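Local coordinates for glucose-inhibited division protein A-related protein, probable oxidoreductase (Thermus thermophilus, PDB 2CUL) that binds flavin-adenine dinucleotide through a Rossmann-type fold and, as a small relative of glucose-inhibited division protein A, is probably an oxidoreductase, at residues Tyr4-Val9 / Lys25-Gly30; Thr18-Ala23 / Glu79-Leu84; Val161-Glu166 / Val178-Phe183. All blocks are in the same frame, centred on the assembly; numbering follows the deposited sequence.

Contact 1 of 3, residues Tyr4-Val9 / Lys25-Gly30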
loop_
_atom_site.group_PDB
_atom_site.type_symbol
_atom_site.label_atom_id
_atom_site.label_comp_id
_atom_site.label_asym_id
_atom_site.label_seq_id
_atom_site.Cartn_x
_atom_site.Cartn_y
_atom_site.Cartn_z
ATOM N N TYR A 4 -4.753 0.076 -17.191
ATOM C CA TYR A 4 -4.114 0.842 -16.130
ATOM C C TYR A 4 -2.632 0.989 -16.449
ATOM O O TYR A 4 -1.940 0.001 -16.702
ATOM C CB TYR A 4 -4.231 0.145 -14.768
ATOM C CG TYR A 4 -5.634 -0.172 -14.300
ATOM C CD1 TYR A 4 -6.633 0.800 -14.287
ATOM C CD2 TYR A 4 -5.949 -1.449 -13.837
ATOM C CE1 TYR A 4 -7.920 0.501 -13.820
ATOM C CE2 TYR A 4 -7.222 -1.754 -13.368
ATOM C CZ TYR A 4 -8.200 -0.778 -13.362
ATOM O OH TYR A 4 -9.455 -1.090 -12.891
ATOM N N GLN A 5 -2.148 2.222 -16.447
ATOM C CA GLN A 5 -0.736 2.468 -16.700
ATOM C C GLN A 5 0.031 2.051 -15.453
ATOM O O GLN A 5 1.173 1.595 -15.531
ATOM C CB GLN A 5 -0.507 3.945 -16.994
ATOM C CG GLN A 5 -1.041 4.363 -18.349
ATOM C CD GLN A 5 -0.920 5.848 -18.582
ATOM O OE1 GLN A 5 -1.651 6.641 -17.992
ATOM N NE2 GLN A 5 0.013 6.235 -19.443
ATOM N N VAL A 6 -0.610 2.214 -14.301
ATOM C CA VAL A 6 -0.015 1.835 -13.026
ATOM C C VAL A 6 -1.080 1.159 -12.166
ATOM O O VAL A 6 -2.161 1.710 -11.959
ATOM C CB VAL A 6 0.528 3.067 -12.249
ATOM C CG1 VAL A 6 1.193 2.613 -10.955
ATOM C CG2 VAL A 6 1.531 3.835 -13.107
ATOM N N LEU A 7 -0.775 -0.048 -11.691
ATOM C CA LEU A 7 -1.677 -0.798 -10.824
ATOM C C LEU A 7 -1.027 -0.800 -9.449
ATOM O O LEU A 7 0.104 -1.259 -9.293
ATOM C CB LEU A 7 -1.836 -2.243 -11.311
ATOM C CG LEU A 7 -2.587 -3.185 -10.361
ATOM C CD1 LEU A 7 -4.052 -2.769 -10.259
ATOM C CD2 LEU A 7 -2.486 -4.616 -10.885
ATOM N N ILE A 8 -1.744 -0.280 -8.459
ATOM C CA ILE A 8 -1.231 -0.203 -7.098
ATOM C C ILE A 8 -2.009 -1.141 -6.185
ATOM O O ILE A 8 -3.239 -1.094 -6.145
ATOM C CB ILE A 8 -1.371 1.230 -6.545
ATOM C CG1 ILE A 8 -0.642 2.215 -7.467
ATOM C CG2 ILE A 8 -0.801 1.306 -5.127
ATOM C CD1 ILE A 8 -0.955 3.674 -7.161
ATOM N N VAL A 9 -1.285 -1.990 -5.461
ATOM C CA VAL A 9 -1.895 -2.929 -4.526
ATOM C C VAL A 9 -1.767 -2.369 -3.110
ATOM O O VAL A 9 -0.676 -2.353 -2.531
ATOM C CB VAL A 9 -1.206 -4.315 -4.597
ATOM C CG1 VAL A 9 -1.850 -5.277 -3.602
ATOM C CG2 VAL A 9 -1.320 -4.872 -6.011
ATOM N N LYS A 25 -2.077 14.032 -12.468
ATOM C CA LYS A 25 -1.389 14.230 -13.739
ATOM C C LYS A 25 -2.023 13.482 -14.911
ATOM O O LYS A 25 -1.452 13.425 -16.002
ATOM C CB LYS A 25 0.082 13.828 -13.605
ATOM C CG LYS A 25 0.883 14.738 -12.684
ATOM C CD LYS A 25 0.966 16.152 -13.245
ATOM C CE LYS A 25 1.689 17.096 -12.294
ATOM N NZ LYS A 25 0.950 17.281 -11.011
ATOM N N GLY A 26 -3.196 12.902 -14.680
ATOM C CA GLY A 26 -3.901 12.200 -15.739
ATOM C C GLY A 26 -3.512 10.761 -16.010
ATOM O O GLY A 26 -4.002 10.155 -16.964
ATOM N N VAL A 27 -2.629 10.207 -15.188
ATOM C CA VAL A 27 -2.210 8.825 -15.367
ATOM C C VAL A 27 -3.374 7.899 -15.037
ATOM O O VAL A 27 -4.085 8.115 -14.054
ATOM C CB VAL A 27 -1.013 8.486 -14.452
ATOM C CG1 VAL A 27 -0.607 7.024 -14.628
ATOM C CG2 VAL A 27 0.155 9.398 -14.781
ATOM N N ARG A 28 -3.580 6.886 -15.873
ATOM C CA ARG A 28 -4.652 5.922 -15.655
ATOM C C ARG A 28 -4.197 4.981 -14.551
ATOM O O ARG A 28 -3.356 4.107 -14.770
ATOM C CB ARG A 28 -4.935 5.136 -16.934
ATOM C CG ARG A 28 -5.442 5.994 -18.083
ATOM C CD ARG A 28 -5.609 5.160 -19.338
ATOM N NE ARG A 28 -4.356 4.507 -19.702
ATOM C CZ ARG A 28 -4.234 3.596 -20.660
ATOM N NH1 ARG A 28 -5.294 3.221 -21.360
ATOM N NH2 ARG A 28 -3.049 3.060 -20.919
ATOM N N VAL A 29 -4.759 5.164 -13.364
ATOM C CA VAL A 29 -4.388 4.354 -12.214
ATOM C C VAL A 29 -5.463 3.404 -11.710
ATOM O O VAL A 29 -6.638 3.756 -11.613
ATOM C CB VAL A 29 -3.985 5.247 -11.023
ATOM C CG1 VAL A 29 -3.585 4.383 -9.831
ATOM C CG2 VAL A 29 -2.851 6.164 -11.423
ATOM N N GLY A 30 -5.032 2.192 -11.389
ATOM C CA GLY A 30 -5.928 1.205 -10.827
ATOM C C GLY A 30 -5.430 1.001 -9.410
ATOM O O GLY A 30 -4.277 0.616 -9.210
#
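One face of the Tyr4 ring is laid on Gly30: CA of Gly30 sits 3.6 Å from the ring centroid, 12° off the normal, a CH-pi contact over the middle of the ring. The other flat group, the Arg28 guanidinium, is met at its edge and in its plane by CG of Gln5. Both contacts belong to the beta-alpha-beta crossover of a Rossmann-type fold, in which strand 6-9 and strand 29-33 run parallel and adjacent, joined by helix 13-24. Gly30 has no CB; on its backbone such an atom would run into the Tyr4 ring. Beyond the ring, Tyr4 OH is hydrogen-bonded to His85 ND1. The strands pair through Gly30 N to Val6 O (3.0 Å) and Ile8 N to Gly30 O (2.8 Å), and Leu7 CD1 also lies against Gly30 O. Val6 and Val29 point to the sheet face covered by helix 13-24, where both touch Leu22 and where Ile8 CD1 packs on Val29 CG1 at 3.8 Å. Alongside the pairing, Gln5 and Arg28 are joined by two bonds. Gln5 N donates to Arg28 O (2.8 Å), an oxygen that also takes a weak bond from Val6 N. The Gln5 side chain, with CG anti to its own carbonyl carbon (chi1 -72°), crosses that of Arg28 at about a right angle, and its amide supplies the second bond: Arg28 N meets Gln5 OE1 at 2.9 Å, in the carbonyl plane on a lone pair, with an N-H...O angle of 171°.

Contact 2 of 3, residues Thr18-Ala23 / Glu79-Leu84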
loop_
_atom_site.group_PDB
_atom_site.type_symbol
_atom_site.label_atom_id
_atom_site.label_comp_id
_atom_site.label_asym_id
_atom_site.label_seq_id
_atom_site.Cartn_x
_atom_site.Cartn_y
_atom_site.Cartn_z
ATOM N N THR A 18 0.373 7.672 -3.690
ATOM C CA THR A 18 0.941 7.459 -5.020
ATOM C C THR A 18 -0.167 7.637 -6.061
ATOM O O THR A 18 0.007 8.337 -7.064
ATOM C CB THR A 18 1.529 6.032 -5.172
ATOM O OG1 THR A 18 2.517 5.807 -4.162
ATOM C CG2 THR A 18 2.172 5.862 -6.541
ATOM N N ALA A 19 -1.308 7.003 -5.812
ATOM C CA ALA A 19 -2.447 7.083 -6.723
ATOM C C ALA A 19 -2.911 8.523 -6.887
ATOM O O ALA A 19 -3.234 8.965 -7.991
ATOM C CB ALA A 19 -3.595 6.229 -6.198
ATOM N N PHE A 20 -2.937 9.252 -5.776
ATOM C CA PHE A 20 -3.377 10.639 -5.780
ATOM C C PHE A 20 -2.590 11.527 -6.738
ATOM O O PHE A 20 -3.174 12.188 -7.593
ATOM C CB PHE A 20 -3.290 11.221 -4.367
ATOM C CG PHE A 20 -3.681 12.669 -4.284
ATOM C CD1 PHE A 20 -5.019 13.043 -4.288
ATOM C CD2 PHE A 20 -2.707 13.662 -4.227
ATOM C CE1 PHE A 20 -5.385 14.390 -4.236
ATOM C CE2 PHE A 20 -3.060 15.010 -4.177
ATOM C CZ PHE A 20 -4.404 15.372 -4.182
ATOM N N TRP A 21 -1.267 11.545 -6.598
ATOM C CA TRP A 21 -0.443 12.383 -7.458
ATOM C C TRP A 21 -0.404 11.924 -8.908
ATOM O O TRP A 21 -0.312 12.748 -9.817
ATOM C CB TRP A 21 0.976 12.492 -6.898
ATOM C CG TRP A 21 1.011 13.243 -5.607
ATOM C CD1 TRP A 21 1.000 12.712 -4.349
ATOM C CD2 TRP A 21 0.977 14.666 -5.444
ATOM N NE1 TRP A 21 0.959 13.716 -3.412
ATOM C CE2 TRP A 21 0.944 14.925 -4.056
ATOM C CE3 TRP A 21 0.969 15.748 -6.335
ATOM C CZ2 TRP A 21 0.903 16.225 -3.537
ATOM C CZ3 TRP A 21 0.927 17.043 -5.817
ATOM C CH2 TRP A 21 0.895 17.267 -4.430
ATOM N N LEU A 22 -0.475 10.617 -9.133
ATOM C CA LEU A 22 -0.468 10.112 -10.497
ATOM C C LEU A 22 -1.749 10.560 -11.183
ATOM O O LEU A 22 -1.726 11.035 -12.320
ATOM C CB LEU A 22 -0.386 8.583 -10.515
ATOM C CG LEU A 22 0.970 7.967 -10.157
ATOM C CD1 LEU A 22 0.845 6.454 -10.104
ATOM C CD2 LEU A 22 2.014 8.384 -11.193
ATOM N N ALA A 23 -2.867 10.422 -10.476
ATOM C CA ALA A 23 -4.164 10.799 -11.023
ATOM C C ALA A 23 -4.252 12.295 -11.310
ATOM O O ALA A 23 -4.895 12.709 -12.277
ATOM C CB ALA A 23 -5.270 10.375 -10.067
ATOM N N GLU A 79 -12.098 8.856 -4.435
ATOM C CA GLU A 79 -13.195 8.557 -5.343
ATOM C C GLU A 79 -13.547 9.728 -6.256
ATOM O O GLU A 79 -14.282 9.562 -7.229
ATOM C CB GLU A 79 -14.414 8.100 -4.533
ATOM C CG GLU A 79 -14.114 6.858 -3.704
ATOM C CD GLU A 79 -15.214 6.493 -2.728
ATOM O OE1 GLU A 79 -15.908 7.410 -2.237
ATOM O OE2 GLU A 79 -15.368 5.288 -2.436
ATOM N N GLY A 80 -13.002 10.902 -5.954
ATOM C CA GLY A 80 -13.278 12.077 -6.763
ATOM C C GLY A 80 -12.284 12.308 -7.889
ATOM O O GLY A 80 -12.456 13.225 -8.694
ATOM N N LEU A 81 -11.247 11.477 -7.950
ATOM C CA LEU A 81 -10.221 11.592 -8.983
ATOM C C LEU A 81 -10.631 10.803 -10.228
ATOM O O LEU A 81 -10.669 9.575 -10.213
ATOM C CB LEU A 81 -8.885 11.074 -8.445
ATOM C CG LEU A 81 -8.422 11.718 -7.136
ATOM C CD1 LEU A 81 -7.139 11.062 -6.656
ATOM C CD2 LEU A 81 -8.219 13.211 -7.345
ATOM N N ARG A 82 -10.923 11.522 -11.306
ATOM C CA ARG A 82 -11.361 10.921 -12.564
ATOM C C ARG A 82 -10.492 9.803 -13.149
ATOM O O ARG A 82 -11.002 8.751 -13.534
ATOM C CB ARG A 82 -11.527 12.022 -13.617
ATOM C CG ARG A 82 -12.408 13.172 -13.171
ATOM C CD ARG A 82 -13.852 12.958 -13.578
ATOM N NE ARG A 82 -14.021 13.029 -15.027
ATOM C CZ ARG A 82 -13.748 14.105 -15.759
ATOM N NH1 ARG A 82 -13.294 15.209 -15.179
ATOM N NH2 ARG A 82 -13.929 14.079 -17.072
ATOM N N PRO A 83 -9.169 10.014 -13.230
ATOM C CA PRO A 83 -8.284 8.984 -13.792
ATOM C C PRO A 83 -8.022 7.785 -12.890
ATOM O O PRO A 83 -7.318 6.855 -13.279
ATOM C CB PRO A 83 -6.991 9.751 -14.080
ATOM C CG PRO A 83 -7.429 11.199 -14.146
ATOM C CD PRO A 83 -8.440 11.278 -13.046
ATOM N N LEU A 84 -8.587 7.808 -11.692
ATOM C CA LEU A 84 -8.374 6.727 -10.745
ATOM C C LEU A 84 -9.548 5.783 -10.599
ATOM O O LEU A 84 -10.697 6.214 -10.514
ATOM C CB LEU A 84 -8.042 7.304 -9.364
ATOM C CG LEU A 84 -7.870 6.292 -8.226
ATOM C CD1 LEU A 84 -6.724 5.335 -8.547
ATOM C CD2 LEU A 84 -7.590 7.040 -6.932
#
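Leu81 CD1 reaches into the angle between two helix residues, meeting Phe20 CD1 at 3.7 Å and Ala23 CB at 3.9 Å. The Leu81 and Phe20 side chains cross at about a right angle, and the methyl comes to the ring obliquely. Ala23 CB is the shared point of the contact: Leu81 CB lies on it as well, and Leu84 CB approaches to 4.2 Å. One turn earlier in the helix, Ala19 CB rests against both methyls of Leu84, CD1 at 4.0 Å and CD2 at 4.1 Å. Pro83 meets the backbone through CG, 3.5 Å from Ala23 O. With alanines at 19 and 23, the helix brings short side chains to this surface, and Leu81 CD1 comes close to the backbone at Phe20 CA. The helix is 13-24 of the Rossmann-type beta-alpha-beta unit; the opposing loop leads from helix 67-79 into strand 84-97, next to strand 29-33 in the sheet. A type I turn from Leu81 to Leu84, closed by Leu84 N to Leu81 O at 3.1 Å, presents Leu81, Pro83 and Leu84 to the helix. Farther out, Leu84 also packs on Val29 and Leu31, while Phe20 extends to Leu55 and Arg58 of helix 55-59.

Contact 3 of 3, residues Val161-Glu166 / Val178-Phe183. With FAD (flavin-adenine dinucleotide), chain B.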
loop_
_atom_site.group_PDB
_atom_site.type_symbol
_atom_site.label_atom_id
_atom_site.label_comp_id
_atom_site.label_asym_id
_atom_site.label_seq_id
_atom_site.Cartn_x
_atom_site.Cartn_y
_atom_site.Cartn_z
ATOM N N VAL A 161 12.689 -9.214 5.950
ATOM C CA VAL A 161 13.255 -8.969 7.270
ATOM C C VAL A 161 12.082 -8.713 8.212
ATOM O O VAL A 161 11.044 -8.207 7.790
ATOM C CB VAL A 161 14.208 -7.744 7.281
ATOM C CG1 VAL A 161 15.408 -8.017 6.394
ATOM C CG2 VAL A 161 13.480 -6.493 6.816
ATOM N N GLU A 162 12.240 -9.078 9.477
ATOM C CA GLU A 162 11.176 -8.888 10.454
ATOM C C GLU A 162 11.179 -7.497 11.063
ATOM O O GLU A 162 12.232 -6.956 11.408
ATOM C CB GLU A 162 11.285 -9.930 11.569
ATOM C CG GLU A 162 11.004 -11.350 11.117
ATOM C CD GLU A 162 10.971 -12.331 12.272
ATOM O OE1 GLU A 162 10.155 -12.136 13.198
ATOM O OE2 GLU A 162 11.762 -13.296 12.253
ATOM N N ARG A 163 9.987 -6.922 11.190
ATOM C CA ARG A 163 9.816 -5.597 11.770
ATOM C C ARG A 163 8.640 -5.644 12.738
ATOM O O ARG A 163 7.880 -6.617 12.761
ATOM C CB ARG A 163 9.538 -4.561 10.677
ATOM C CG ARG A 163 10.699 -4.322 9.717
ATOM C CD ARG A 163 11.899 -3.752 10.445
ATOM N NE ARG A 163 12.983 -3.386 9.535
ATOM C CZ ARG A 163 14.189 -2.993 9.936
ATOM N NH1 ARG A 163 14.465 -2.917 11.233
ATOM N NH2 ARG A 163 15.120 -2.677 9.046
ATOM N N GLU A 164 8.496 -4.600 13.545
ATOM C CA GLU A 164 7.400 -4.548 14.501
ATOM C C GLU A 164 6.921 -3.125 14.723
ATOM O O GLU A 164 7.715 -2.185 14.757
ATOM C CB GLU A 164 7.829 -5.146 15.846
ATOM C CG GLU A 164 6.710 -5.177 16.882
ATOM C CD GLU A 164 7.160 -5.720 18.227
ATOM O OE1 GLU A 164 7.927 -5.027 18.928
ATOM O OE2 GLU A 164 6.748 -6.843 18.581
ATOM N N GLY A 165 5.608 -2.979 14.861
ATOM C CA GLY A 165 5.022 -1.681 15.118
ATOM C C GLY A 165 4.180 -1.835 16.368
ATOM O O GLY A 165 3.842 -2.954 16.752
ATOM N N GLU A 166 3.838 -0.727 17.014
ATOM C CA GLU A 166 3.032 -0.801 18.221
ATOM C C GLU A 166 2.055 0.361 18.347
ATOM O O GLU A 166 2.332 1.475 17.901
ATOM C CB GLU A 166 3.941 -0.847 19.456
ATOM C CG GLU A 166 3.198 -0.778 20.782
ATOM C CD GLU A 166 4.119 -0.925 21.977
ATOM O OE1 GLU A 166 5.192 -0.287 21.987
ATOM O OE2 GLU A 166 3.765 -1.673 22.914
ATOM N N VAL A 178 2.189 -5.299 16.221
ATOM C CA VAL A 178 2.047 -6.039 14.977
ATOM C C VAL A 178 3.431 -6.355 14.422
ATOM O O VAL A 178 4.200 -5.448 14.096
ATOM C CB VAL A 178 1.275 -5.252 13.891
ATOM C CG1 VAL A 178 1.300 -6.039 12.579
ATOM C CG2 VAL A 178 -0.165 -5.023 14.321
ATOM N N ARG A 179 3.758 -7.640 14.347
ATOM C CA ARG A 179 5.028 -8.052 13.776
ATOM C C ARG A 179 4.713 -8.373 12.325
ATOM O O ARG A 179 3.723 -9.047 12.026
ATOM C CB ARG A 179 5.587 -9.277 14.502
ATOM C CG ARG A 179 6.094 -8.957 15.896
ATOM C CD ARG A 179 6.866 -10.119 16.492
ATOM N NE ARG A 179 7.407 -9.793 17.808
ATOM C CZ ARG A 179 8.145 -10.622 18.540
ATOM N NH1 ARG A 179 8.433 -11.833 18.082
ATOM N NH2 ARG A 179 8.596 -10.241 19.728
ATOM N N TYR A 180 5.540 -7.873 11.419
ATOM C CA TYR A 180 5.303 -8.087 10.004
ATOM C C TYR A 180 6.609 -8.238 9.253
ATOM O O TYR A 180 7.693 -8.073 9.819
ATOM C CB TYR A 180 4.509 -6.903 9.440
ATOM C CG TYR A 180 5.257 -5.588 9.494
ATOM C CD1 TYR A 180 5.998 -5.140 8.401
ATOM C CD2 TYR A 180 5.262 -4.811 10.655
ATOM C CE1 TYR A 180 6.727 -3.952 8.458
ATOM C CE2 TYR A 180 5.991 -3.619 10.722
ATOM C CZ TYR A 180 6.719 -3.199 9.621
ATOM O OH TYR A 180 7.449 -2.031 9.683
ATOM N N LEU A 181 6.497 -8.559 7.973
ATOM C CA LEU A 181 7.669 -8.733 7.134
ATOM C C LEU A 181 7.759 -7.646 6.078
ATOM O O LEU A 181 6.767 -7.304 5.437
ATOM C CB LEU A 181 7.626 -10.094 6.441
ATOM C CG LEU A 181 7.656 -11.330 7.339
ATOM C CD1 LEU A 181 7.669 -12.578 6.471
ATOM C CD2 LEU A 181 8.891 -11.293 8.227
ATOM N N ALA A 182 8.960 -7.105 5.911
ATOM C CA ALA A 182 9.211 -6.078 4.911
ATOM C C ALA A 182 10.238 -6.653 3.948
ATOM O O ALA A 182 11.060 -7.485 4.338
ATOM C CB ALA A 182 9.765 -4.821 5.565
ATOM N N PHE A 183 10.178 -6.234 2.689
ATOM C CA PHE A 183 11.144 -6.702 1.704
ATOM C C PHE A 183 12.540 -6.351 2.196
ATOM O O PHE A 183 12.776 -5.251 2.699
ATOM C CB PHE A 183 10.914 -6.016 0.357
ATOM C CG PHE A 183 9.740 -6.547 -0.406
ATOM C CD1 PHE A 183 9.828 -7.759 -1.080
ATOM C CD2 PHE A 183 8.544 -5.834 -0.460
ATOM C CE1 PHE A 183 8.745 -8.257 -1.802
ATOM C CE2 PHE A 183 7.455 -6.321 -1.176
ATOM C CZ PHE A 183 7.554 -7.534 -1.850
HETATM P PA FAD B . -1.151 0.729 5.113
HETATM O O1A FAD B . -1.295 -0.272 6.182
HETATM O O2A FAD B . -1.581 2.130 5.356
HETATM O O5B FAD B . -1.919 0.225 3.810
HETATM C C5B FAD B . -1.709 -1.101 3.321
HETATM C C4B FAD B . -2.941 -1.438 2.490
HETATM O O4B FAD B . -2.621 -2.596 1.718
HETATM C C3B FAD B . -4.191 -1.799 3.318
HETATM O O3B FAD B . -5.333 -1.087 2.892
HETATM C C2B FAD B . -4.304 -3.283 3.132
HETATM O O2B FAD B . -5.584 -3.835 3.336
HETATM C C1B FAD B . -3.754 -3.451 1.718
HETATM N N9A FAD B . -3.295 -4.797 1.386
HETATM C C8A FAD B . -2.315 -5.521 2.025
HETATM N N7A FAD B . -2.133 -6.716 1.474
HETATM C C5A FAD B . -3.038 -6.758 0.431
HETATM C C6A FAD B . -3.330 -7.757 -0.528
HETATM N N6A FAD B . -2.715 -8.926 -0.583
HETATM N N1A FAD B . -4.318 -7.478 -1.458
HETATM C C2A FAD B . -4.975 -6.269 -1.425
HETATM N N3A FAD B . -4.739 -5.274 -0.530
HETATM C C4A FAD B . -3.766 -5.569 0.374
HETATM N N1 FAD B . 2.617 5.672 11.942
HETATM C C2 FAD B . 2.148 6.852 12.471
HETATM O O2 FAD B . 2.424 7.915 11.970
HETATM N N3 FAD B . 1.334 6.797 13.613
HETATM C C4 FAD B . 0.970 5.632 14.253
HETATM O O4 FAD B . 0.240 5.657 15.267
HETATM C C4X FAD B . 1.454 4.423 13.712
HETATM N N5 FAD B . 1.137 3.210 14.307
HETATM C C5X FAD B . 1.609 2.021 13.782
HETATM C C6 FAD B . 1.276 0.815 14.398
HETATM C C7 FAD B . 1.720 -0.427 13.907
HETATM C C7M FAD B . 1.317 -1.693 14.621
HETATM C C8 FAD B . 2.547 -0.434 12.726
HETATM C C8M FAD B . 3.058 -1.718 12.129
HETATM C C9 FAD B . 2.900 0.782 12.092
HETATM C C9A FAD B . 2.445 2.029 12.597
HETATM N N10 FAD B . 2.777 3.289 11.983
HETATM C C10 FAD B . 2.284 4.482 12.542
HETATM C "C1'" FAD B . 3.661 3.376 10.753
HETATM C "C2'" FAD B . 3.017 3.700 9.386
HETATM O "O2'" FAD B . 2.712 5.067 9.328
HETATM C "C3'" FAD B . 1.735 2.884 9.121
HETATM O "O3'" FAD B . 1.997 1.482 9.161
HETATM C "C4'" FAD B . 1.113 3.172 7.740
HETATM O "O4'" FAD B . -0.207 2.639 7.655
HETATM C "C5'" FAD B . 2.018 2.566 6.649
HETATM O "O5'" FAD B . 1.477 2.869 5.353
HETATM P P FAD B . 1.399 1.798 4.187
HETATM O O1P FAD B . 0.834 2.539 3.046
HETATM O O2P FAD B . 2.734 1.147 3.966
HETATM O O3P FAD B . 0.407 0.687 4.697
HETATM O O HOH W 1 7.831 -0.748 11.970
#
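Tyr180 turns its ring across to Arg163 in a beta hairpin, strand 160-167 with strand 176-183, at one side of a four-stranded antiparallel sheet beside the flavin. From Tyr180 CB, CG stands between the backbone N and the carbonyl carbon (chi1 64°), the crowded position. CD2 lies near Arg163 O, and CE2 is 3.8 Å from the flavin methyl C8M. CZ is the ring atom nearest Arg163 CB (3.3 Å), with CE1, CE2 and OH around it; this CB makes a CH-pi contact over one face, 3.7 Å from the centroid and offset toward the rim. At the tip, OH donates to a water 2.6 Å away in the ring plane; the same water donates to Glu164 O, so it joins the ring to the neighbouring strand. The other flavin methyl, C7M, is met by Gly165 C at 3.4 Å from over the ring face and by Val178 CB at 3.6 Å near the ring plane. Gly165, without a side chain, lies with its backbone over one face of the dimethylbenzene ring, where a CB would collide with flavin C8. Three hydrogen-bonded pairs, Val161-Ala182, Arg163-Tyr180 and Gly165-Val178, each with two N-H...O bonds, hold the strands together. On the face away from the flavin, Glu162 CG lies alongside Leu181 CD2, the two side chains pointing the same way. Glu164, with CG anti to its backbone N (chi1 -178°), has a stronger partner in Arg177 and a second in Arg179: Arg179 NE reaches Glu164 OE2 at 3.1 Å, with the oxygen in the guanidinium plane but the nitrogen above the carboxylate plane.

Contacts 1 and 2 adjoin, their centres 8 Å apart, and their segments alternate along the chain: strand 6-9, helix 13-24, strand 29-33, then the loop into strand 84-97. Helix 13-24, which packs in contact 2, connects the strands of contact 1, and both contacts lie at the mixed sheet; Val29 N probably bonds to Pro83 O at 3.1 Å, which joins strand pairing to helix packing. Contact 3 follows later, on the opposite side of the chain's centre, in the separate antiparallel sheet, its centre about 28 Å from contact 1 and 29 Å from contact 2. FAD bridges the two regions: Val9 of contact 1 touches the cofactor, while the hairpin of contact 3 meets the flavin methyls.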